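Side-chain contacts in putative c-1-tetrahydrofolate synthase, cytoplasmic (Leishmania major, PDB 4A26), which probably catalyses both the NAD(P)+-dependent oxidation of 5,10-methylenetetrahydrofolate and the hydrolysis of the resulting methenyl form, two steps of one-carbon metabolism: residues A[31-34]-A[35-38]; A[80-83]-A[84-88]; A[121-124]-A[125-128]. All coordinates share one frame; numbering follows the deposited sequence.

From the N terminus, interaction 1 (31-38) comes first, a beta turn that takes the chain out of helix 11-32 and toward strand 39-45. Interaction 2 (80-88) closes no loop: it joins successive turns of helix 80-91, which packs against strands 39-45 and 68-74 of the three-stranded parallel sheet. Interaction 3 (121-128) closes a beta turn in the loop from helix 111-116 to helix 129-136 and is the most deeply placed. The three follow in series; none nests in, crosses or touches another. The centres of interactions 1 and 2 lie about 29 Å apart. Interaction 3 is centred about 16 Å from interaction 2. Helix 279-297 is a shared neighbour of interactions 1 and 3.

Interaction 1 of 3, residues A[31-34]-A[35-38]; sequences ELYG and GRVP
Gly35 is, with Gly34, a central residue of the type I' beta turn that runs from Tyr33 to Arg36 and brings Arg36 back to Tyr33 O. Both glycines have positive phi, and Tyr33 is where helix 11-32 loses its helical geometry. Arg36 comes next and carries the contact. Its backbone N closes the turn only weakly, 3.4 Å from Tyr33 O, whereas its side chain gives the same oxygen a firmer bond: Arg36 NE lies 3.1 Å from Tyr33 O, with a nearly straight N-H...O angle of 170°. The bend at chi3 (-70°) folds the guanidinium back over the turn, so that Tyr33 O sits at its edge and in its plane. Beyond NE, Arg36 NH2 passes 3.9 Å from Tyr33 CB, with the guanidinium and the phenol ring steeply inclined to each other, 68° between their planes. Leu297 of helix 279-297 touches both side chains. Val37 then leaves the turn to lie on Val26 and Arg30 of helix 11-32, and Pro38 enters the interior against Val26 and Phe293. One carbonyl oxygen at this exposed helix exit thus takes a weak backbone N-H and a firmer side-chain N-H from a single arginine; the charge on the guanidinium would probably strengthen the NE bond by attracting the carbonyl dipole.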
ATOM      1  N   GLU A  31     -25.217  -6.434  26.730  1.00 46.50           N
ATOM      2  CA  GLU A  31     -26.627  -6.178  27.042  1.00 49.26           C
ATOM      3  C   GLU A  31     -27.476  -6.251  25.772  1.00 49.81           C
ATOM      4  O   GLU A  31     -28.489  -6.948  25.731  1.00 51.75           O
ATOM      5  CB  GLU A  31     -26.807  -4.802  27.702  1.00 50.19           C
ATOM      6  CG  GLU A  31     -26.127  -4.645  29.063  1.00 50.53           C
ATOM      7  CD  GLU A  31     -26.827  -5.419  30.164  1.00 53.51           C
ATOM      8  OE1 GLU A  31     -27.869  -4.932  30.661  1.00 56.12           O
ATOM      9  OE2 GLU A  31     -26.328  -6.505  30.538  1.00 53.44           O
ATOM     10  N   LEU A  32     -27.028  -5.548  24.735  1.00 48.22           N
ATOM     11  CA  LEU A  32     -27.776  -5.429  23.488  1.00 48.99           C
ATOM     12  C   LEU A  32     -27.836  -6.706  22.645  1.00 48.78           C
ATOM     13  O   LEU A  32     -28.728  -6.835  21.809  1.00 50.45           O
ATOM     14  CB  LEU A  32     -27.187  -4.299  22.635  1.00 47.68           C
ATOM     15  CG  LEU A  32     -27.211  -2.886  23.224  1.00 47.77           C
ATOM     16  CD1 LEU A  32     -26.561  -1.910  22.262  1.00 45.80           C
ATOM     17  CD2 LEU A  32     -28.633  -2.448  23.546  1.00 50.43           C
ATOM     18  N   TYR A  33     -26.906  -7.641  22.846  1.00 47.00           N
ATOM     19  CA  TYR A  33     -26.776  -8.792  21.938  1.00 46.59           C
ATOM     20  C   TYR A  33     -26.695 -10.167  22.630  1.00 46.47           C
ATOM     21  O   TYR A  33     -25.981 -11.064  22.178  1.00 44.95           O
ATOM     22  CB  TYR A  33     -25.599  -8.561  20.974  1.00 44.37           C
ATOM     23  CG  TYR A  33     -25.790  -7.327  20.113  1.00 45.16           C
ATOM     24  CD1 TYR A  33     -26.671  -7.339  19.032  1.00 47.57           C
ATOM     25  CD2 TYR A  33     -25.117  -6.140  20.394  1.00 44.31           C
ATOM     26  CE1 TYR A  33     -26.865  -6.202  18.247  1.00 48.55           C
ATOM     27  CE2 TYR A  33     -25.303  -5.003  19.619  1.00 44.74           C
ATOM     28  CZ  TYR A  33     -26.176  -5.037  18.549  1.00 47.16           C
ATOM     29  OH  TYR A  33     -26.363  -3.908  17.781  1.00 47.90           O
ATOM     30  N   GLY A  34     -27.455 -10.330  23.709  1.00 48.09           N
ATOM     31  CA  GLY A  34     -27.640 -11.638  24.347  1.00 48.66           C
ATOM     32  C   GLY A  34     -26.448 -12.165  25.123  1.00 46.79           C
ATOM     33  O   GLY A  34     -26.269 -13.378  25.245  1.00 46.64           O
ATOM     34  N   GLY A  35     -25.633 -11.258  25.657  1.00 45.46           N
ATOM     35  CA  GLY A  35     -24.453 -11.640  26.426  1.00 44.00           C
ATOM     36  C   GLY A  35     -23.294 -12.138  25.580  1.00 41.76           C
ATOM     37  O   GLY A  35     -22.317 -12.675  26.113  1.00 40.69           O
ATOM     38  N   ARG A  36     -23.394 -11.955  24.263  1.00 41.16           N
ATOM     39  CA  ARG A  36     -22.333 -12.357  23.343  1.00 39.26           C
ATOM     40  C   ARG A  36     -21.150 -11.406  23.463  1.00 37.46           C
ATOM     41  O   ARG A  36     -21.300 -10.261  23.892  1.00 37.71           O
ATOM     42  CB  ARG A  36     -22.838 -12.397  21.898  1.00 39.56           C
ATOM     43  CG  ARG A  36     -23.660 -13.629  21.566  1.00 41.22           C
ATOM     44  CD  ARG A  36     -24.022 -13.666  20.086  1.00 42.17           C
ATOM     45  NE  ARG A  36     -24.992 -12.629  19.733  1.00 44.12           N
ATOM     46  CZ  ARG A  36     -25.351 -12.311  18.490  1.00 44.96           C
ATOM     47  NH1 ARG A  36     -24.818 -12.940  17.443  1.00 44.45           N
ATOM     48  NH2 ARG A  36     -26.245 -11.346  18.290  1.00 46.21           N
ATOM     49  N   VAL A  37     -19.980 -11.887  23.064  1.00 35.76           N
ATOM     50  CA  VAL A  37     -18.734 -11.192  23.335  1.00 34.43           C
ATOM     51  C   VAL A  37     -17.682 -11.531  22.277  1.00 33.11           C
ATOM     52  O   VAL A  37     -17.771 -12.573  21.631  1.00 33.26           O
ATOM     53  CB  VAL A  37     -18.241 -11.548  24.764  1.00 34.58           C
ATOM     54  CG1 VAL A  37     -16.783 -11.959  24.772  1.00 33.59           C
ATOM     55  CG2 VAL A  37     -18.501 -10.392  25.722  1.00 35.11           C
ATOM     56  N   PRO A  38     -16.690 -10.642  22.080  1.00 32.03           N
ATOM     57  CA  PRO A  38     -15.666 -10.918  21.077  1.00 30.99           C
ATOM     58  C   PRO A  38     -14.708 -12.016  21.508  1.00 30.60           C
ATOM     59  O   PRO A  38     -14.442 -12.185  22.699  1.00 30.71           O
ATOM     60  CB  PRO A  38     -14.909  -9.587  20.948  1.00 30.38           C
ATOM     61  CG  PRO A  38     -15.706  -8.577  21.710  1.00 31.11           C
ATOM     62  CD  PRO A  38     -16.480  -9.339  22.731  1.00 31.90           C
TER

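Interaction 2 of 3, residues A[80-83]-A[84-88]; sequences QEVL and EVNVE
Asn86 reaches back to Val82 because its CG lies beside its own backbone N (chi1 -69°) and the amide is then swung crosswise to the chain (chi2 -95°). Asn86 ND2 thereby bonds Val82 O at 2.6 Å, while Asn86 N gives the same oxygen the ordinary helical bond at 3.2 Å. The two donors approach from opposite faces of the carbonyl plane, ND2 standing well above it, although Val82 O lies almost within the plane of the Asn86 amide. Val82 and Asn86 point the same way, side by side. One residue earlier in each segment, a bend at chi2 brings Glu81 OE1 to 3.4 Å from the methyl Val85 CG2. Glu84 carries its CG beside its backbone N (chi1 -70°), and its extended chain brings Glu84 OE2 to 3.8 Å from Gln80 NE2, proximity rather than a hydrogen bond; Gln80 OE1 accepts from Asn110 N. Leu83 and Val87 turn to the parallel sheet, where both touch Ile43, and Asn86 also lies on Val72 and Leu74. Glu81 OE1 and Glu84 OE1, 5.0 Å apart, would mildly repel, and a long, weak ion pair from Glu84 to Arg113 probably offsets part of that. Val82 O, accepting twice from Asn86, ties this side chain to the preceding helical turn and gives its amide N-H a partner beside the sheet.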
ATOM      1  N   GLN A  80       2.129 -28.907   8.096  1.00 44.65           N
ATOM      2  CA  GLN A  80       1.531 -27.704   7.529  1.00 44.02           C
ATOM      3  C   GLN A  80       0.028 -27.910   7.365  1.00 43.12           C
ATOM      4  O   GLN A  80      -0.767 -27.054   7.758  1.00 41.65           O
ATOM      5  CB  GLN A  80       2.155 -27.396   6.166  1.00 45.85           C
ATOM      6  CG  GLN A  80       1.655 -26.115   5.504  1.00 45.60           C
ATOM      7  CD  GLN A  80       2.225 -24.867   6.137  1.00 45.11           C
ATOM      8  OE1 GLN A  80       3.419 -24.797   6.426  1.00 46.26           O
ATOM      9  NE2 GLN A  80       1.376 -23.867   6.345  1.00 43.93           N
ATOM     10  N   GLU A  81      -0.349 -29.052   6.785  1.00 44.05           N
ATOM     11  CA  GLU A  81      -1.759 -29.378   6.534  1.00 43.70           C
ATOM     12  C   GLU A  81      -2.568 -29.279   7.827  1.00 41.65           C
ATOM     13  O   GLU A  81      -3.621 -28.643   7.856  1.00 40.87           O
ATOM     14  CB  GLU A  81      -1.903 -30.787   5.930  1.00 45.17           C
ATOM     15  CG  GLU A  81      -2.964 -30.921   4.818  1.00 47.05           C
ATOM     16  CD  GLU A  81      -4.404 -30.750   5.307  1.00 47.05           C
ATOM     17  OE1 GLU A  81      -4.802 -29.605   5.626  1.00 46.48           O
ATOM     18  OE2 GLU A  81      -5.150 -31.758   5.345  1.00 47.82           O
ATOM     19  N   VAL A  82      -2.052 -29.886   8.893  1.00 40.95           N
ATOM     20  CA  VAL A  82      -2.758 -29.948  10.173  1.00 39.29           C
ATOM     21  C   VAL A  82      -2.871 -28.570  10.829  1.00 38.00           C
ATOM     22  O   VAL A  82      -3.907 -28.243  11.401  1.00 37.14           O
ATOM     23  CB  VAL A  82      -2.084 -30.944  11.143  1.00 39.45           C
ATOM     24  CG1 VAL A  82      -2.760 -30.911  12.503  1.00 38.22           C
ATOM     25  CG2 VAL A  82      -2.120 -32.349  10.568  1.00 40.18           C
ATOM     26  N   LEU A  83      -1.814 -27.767  10.747  1.00 38.05           N
ATOM     27  CA  LEU A  83      -1.870 -26.373  11.198  1.00 36.91           C
ATOM     28  C   LEU A  83      -3.013 -25.643  10.501  1.00 36.49           C
ATOM     29  O   LEU A  83      -3.862 -25.040  11.151  1.00 35.52           O
ATOM     30  CB  LEU A  83      -0.549 -25.647  10.905  1.00 37.55           C
ATOM     31  CG  LEU A  83      -0.514 -24.133  11.153  1.00 36.47           C
ATOM     32  CD1 LEU A  83      -0.758 -23.832  12.630  1.00 34.92           C
ATOM     33  CD2 LEU A  83       0.799 -23.530  10.685  1.00 36.85           C
ATOM     34  N   GLU A  84      -3.019 -25.704   9.175  1.00 37.64           N
ATOM     35  CA  GLU A  84      -4.023 -25.012   8.366  1.00 37.71           C
ATOM     36  C   GLU A  84      -5.452 -25.477   8.658  1.00 37.03           C
ATOM     37  O   GLU A  84      -6.388 -24.686   8.576  1.00 36.70           O
ATOM     38  CB  GLU A  84      -3.711 -25.186   6.875  1.00 39.52           C
ATOM     39  CG  GLU A  84      -2.475 -24.426   6.412  1.00 40.72           C
ATOM     40  CD  GLU A  84      -2.364 -24.351   4.905  1.00 43.61           C
ATOM     41  OE1 GLU A  84      -2.848 -25.277   4.215  1.00 44.80           O
ATOM     42  OE2 GLU A  84      -1.794 -23.355   4.408  1.00 45.10           O
ATOM     43  N   VAL A  85      -5.613 -26.757   8.990  1.00 37.05           N
ATOM     44  CA  VAL A  85      -6.913 -27.297   9.394  1.00 36.63           C
ATOM     45  C   VAL A  85      -7.423 -26.574  10.638  1.00 35.45           C
ATOM     46  O   VAL A  85      -8.581 -26.152  10.689  1.00 35.30           O
ATOM     47  CB  VAL A  85      -6.842 -28.821   9.670  1.00 37.03           C
ATOM     48  CG1 VAL A  85      -8.007 -29.275  10.542  1.00 36.41           C
ATOM     49  CG2 VAL A  85      -6.806 -29.596   8.361  1.00 38.19           C
ATOM     50  N   ASN A  86      -6.551 -26.427  11.633  1.00 34.86           N
ATOM     51  CA  ASN A  86      -6.893 -25.688  12.849  1.00 33.88           C
ATOM     52  C   ASN A  86      -7.164 -24.217  12.574  1.00 33.45           C
ATOM     53  O   ASN A  86      -8.015 -23.615  13.225  1.00 32.92           O
ATOM     54  CB  ASN A  86      -5.796 -25.823  13.905  1.00 33.69           C
ATOM     55  CG  ASN A  86      -5.712 -27.221  14.474  1.00 33.98           C
ATOM     56  OD1 ASN A  86      -6.305 -27.518  15.512  1.00 33.62           O
ATOM     57  ND2 ASN A  86      -4.986 -28.093  13.789  1.00 34.64           N
ATOM     58  N   VAL A  87      -6.448 -23.641  11.611  1.00 33.97           N
ATOM     59  CA  VAL A  87      -6.720 -22.269  11.184  1.00 33.89           C
ATOM     60  C   VAL A  87      -8.109 -22.193  10.552  1.00 34.42           C
ATOM     61  O   VAL A  87      -8.871 -21.267  10.835  1.00 34.00           O
ATOM     62  CB  VAL A  87      -5.654 -21.736  10.192  1.00 34.60           C
ATOM     63  CG1 VAL A  87      -6.007 -20.328   9.733  1.00 34.27           C
ATOM     64  CG2 VAL A  87      -4.271 -21.752  10.826  1.00 34.28           C
ATOM     65  N   GLU A  88      -8.438 -23.178   9.717  1.00 35.62           N
ATOM     66  CA  GLU A  88      -9.761 -23.256   9.087  1.00 36.56           C
ATOM     67  C   GLU A  88     -10.873 -23.457  10.124  1.00 36.03           C
ATOM     68  O   GLU A  88     -11.961 -22.898   9.985  1.00 36.39           O
ATOM     69  CB  GLU A  88      -9.801 -24.385   8.047  1.00 37.97           C
ATOM     70  CG  GLU A  88     -11.066 -24.411   7.176  1.00 39.59           C
ATOM     71  CD  GLU A  88     -11.214 -23.180   6.281  1.00 40.86           C
ATOM     72  OE1 GLU A  88     -10.197 -22.515   5.979  1.00 40.59           O
ATOM     73  OE2 GLU A  88     -12.355 -22.886   5.867  1.00 42.21           O
TER

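Interaction 3 of 3, residues A[121-124]-A[125-128]; sequences HKDA and DALL
Asp123 to Ala126 form a type I beta turn whose first residue, Asp123, also accepts from the backbone beyond the turn through its side chain; the contact is buried in the loop between helices 111-116 and 129-136. The turn is closed by Ala126 N on Asp123 O at 2.9 Å, with the donor well above the carbonyl plane. The Asp123 CG stands opposite the backbone N (chi1 178°), which sends the carboxylate into the bend. Asp123 OD2 receives Leu128 N at 2.9 Å in a nearly straight bond, met on the syn side and 31° out of the carboxylate plane. Asp123 OD1 takes Leu127 N more weakly, at 3.2 Å, and a water links OD1 to Asp125 N. Leu128, the N-cap residue of helix 129-136, lies along the carboxylate, its CB 3.4 Å from Asp123 OD2. Asn131 ND2, in the first turn of the helix, also bonds Asp123 OD2. The Leu127 side chain packs on Ile115 and on Tyr137 of the second subunit, Asn288 of helix 279-297 binds Ala124 O, and Ala124 lies on Ile100 of strand 98-101, so the loop joins sheet, long helix and dimer partner. One firm and one weak backbone N-H, a side-chain amide and a water grip this buried carboxylate, which probably limits its rotation; the N-terminal end of helix 129-136 would probably add electrostatic support.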
ATOM      1  N   HIS A 121     -11.606 -11.338   6.940  1.00 37.74           N
ATOM      2  CA  HIS A 121     -12.403 -10.642   7.954  1.00 36.86           C
ATOM      3  C   HIS A 121     -12.089 -11.056   9.400  1.00 35.19           C
ATOM      4  O   HIS A 121     -12.671 -10.507  10.334  1.00 34.60           O
ATOM      5  CB  HIS A 121     -13.911 -10.782   7.655  1.00 38.07           C
ATOM      6  CG  HIS A 121     -14.483 -12.138   7.960  1.00 38.61           C
ATOM      7  ND1 HIS A 121     -14.575 -13.139   7.016  1.00 39.63           N
ATOM      8  CD2 HIS A 121     -15.012 -12.647   9.099  1.00 37.57           C
ATOM      9  CE1 HIS A 121     -15.124 -14.209   7.564  1.00 39.44           C
ATOM     10  NE2 HIS A 121     -15.400 -13.936   8.826  1.00 38.16           N
ATOM     11  N   LYS A 122     -11.166 -12.000   9.589  1.00 34.66           N
ATOM     12  CA  LYS A 122     -10.699 -12.377  10.930  1.00 33.46           C
ATOM     13  C   LYS A 122      -9.195 -12.141  11.117  1.00 33.10           C
ATOM     14  O   LYS A 122      -8.613 -12.561  12.119  1.00 32.36           O
ATOM     15  CB  LYS A 122     -11.036 -13.844  11.219  1.00 33.47           C
ATOM     16  CG  LYS A 122     -12.519 -14.151  11.195  1.00 33.86           C
ATOM     17  CD  LYS A 122     -12.813 -15.542  11.726  1.00 33.58           C
ATOM     18  CE  LYS A 122     -14.310 -15.788  11.847  1.00 34.11           C
ATOM     19  NZ  LYS A 122     -14.625 -17.074  12.528  1.00 33.79           N
ATOM     20  N   ASP A 123      -8.581 -11.445  10.163  1.00 33.88           N
ATOM     21  CA  ASP A 123      -7.136 -11.219  10.150  1.00 33.99           C
ATOM     22  C   ASP A 123      -6.757 -10.075  11.098  1.00 33.23           C
ATOM     23  O   ASP A 123      -6.444  -8.966  10.661  1.00 33.64           O
ATOM     24  CB  ASP A 123      -6.693 -10.924   8.710  1.00 35.28           C
ATOM     25  CG  ASP A 123      -5.209 -10.625   8.586  1.00 35.71           C
ATOM     26  OD1 ASP A 123      -4.414 -11.081   9.430  1.00 36.35           O
ATOM     27  OD2 ASP A 123      -4.831  -9.933   7.621  1.00 36.94           O
ATOM     28  N   ALA A 124      -6.761 -10.363  12.395  1.00 35.86           N
ATOM     29  CA  ALA A 124      -6.578  -9.339  13.431  1.00 34.39           C
ATOM     30  C   ALA A 124      -5.253  -8.565  13.352  1.00 33.30           C
ATOM     31  O   ALA A 124      -5.196  -7.399  13.752  1.00 32.20           O
ATOM     32  CB  ALA A 124      -6.736  -9.964  14.816  1.00 34.65           C
ATOM     33  N   ASP A 125      -4.195  -9.207  12.861  1.00 33.93           N
ATOM     34  CA  ASP A 125      -2.897  -8.535  12.696  1.00 33.11           C
ATOM     35  C   ASP A 125      -2.772  -7.794  11.355  1.00 32.74           C
ATOM     36  O   ASP A 125      -1.854  -6.988  11.175  1.00 32.04           O
ATOM     37  CB  ASP A 125      -1.732  -9.529  12.868  1.00 34.18           C
ATOM     38  CG  ASP A 125      -1.187  -9.566  14.296  1.00 34.20           C
ATOM     39  OD1 ASP A 125      -1.136  -8.492  14.943  1.00 33.12           O
ATOM     40  OD2 ASP A 125      -0.789 -10.666  14.758  1.00 34.78           O
ATOM     41  N   ALA A 126      -3.694  -8.055  10.430  1.00 33.36           N
ATOM     42  CA  ALA A 126      -3.686  -7.414   9.113  1.00 33.42           C
ATOM     43  C   ALA A 126      -2.457  -7.816   8.299  1.00 33.99           C
ATOM     44  O   ALA A 126      -1.815  -6.968   7.672  1.00 33.74           O
ATOM     45  CB  ALA A 126      -3.754  -5.903   9.256  1.00 31.97           C
ATOM     46  N   LEU A 127      -2.144  -9.110   8.317  1.00 34.97           N
ATOM     47  CA  LEU A 127      -0.964  -9.655   7.636  1.00 35.97           C
ATOM     48  C   LEU A 127      -1.252 -10.144   6.207  1.00 37.69           C
ATOM     49  O   LEU A 127      -0.324 -10.383   5.436  1.00 38.59           O
ATOM     50  CB  LEU A 127      -0.369 -10.800   8.466  1.00 36.80           C
ATOM     51  CG  LEU A 127       0.314 -10.366   9.765  1.00 35.31           C
ATOM     52  CD1 LEU A 127       0.392 -11.521  10.756  1.00 36.36           C
ATOM     53  CD2 LEU A 127       1.698  -9.793   9.484  1.00 34.74           C
ATOM     54  N   LEU A 128      -2.530 -10.301   5.870  1.00 38.12           N
ATOM     55  CA  LEU A 128      -2.936 -10.727   4.531  1.00 40.23           C
ATOM     56  C   LEU A 128      -2.694  -9.608   3.517  1.00 39.96           C
ATOM     57  O   LEU A 128      -2.880  -8.434   3.841  1.00 38.23           O
ATOM     58  CB  LEU A 128      -4.418 -11.115   4.513  1.00 41.09           C
ATOM     59  CG  LEU A 128      -4.803 -12.464   5.124  1.00 42.06           C
ATOM     60  CD1 LEU A 128      -6.307 -12.586   5.216  1.00 42.24           C
ATOM     61  CD2 LEU A 128      -4.235 -13.604   4.308  1.00 44.24           C
TER
HETATM   62  O   HOH W   1      -3.795 -11.950  11.690  1.00 23.02           O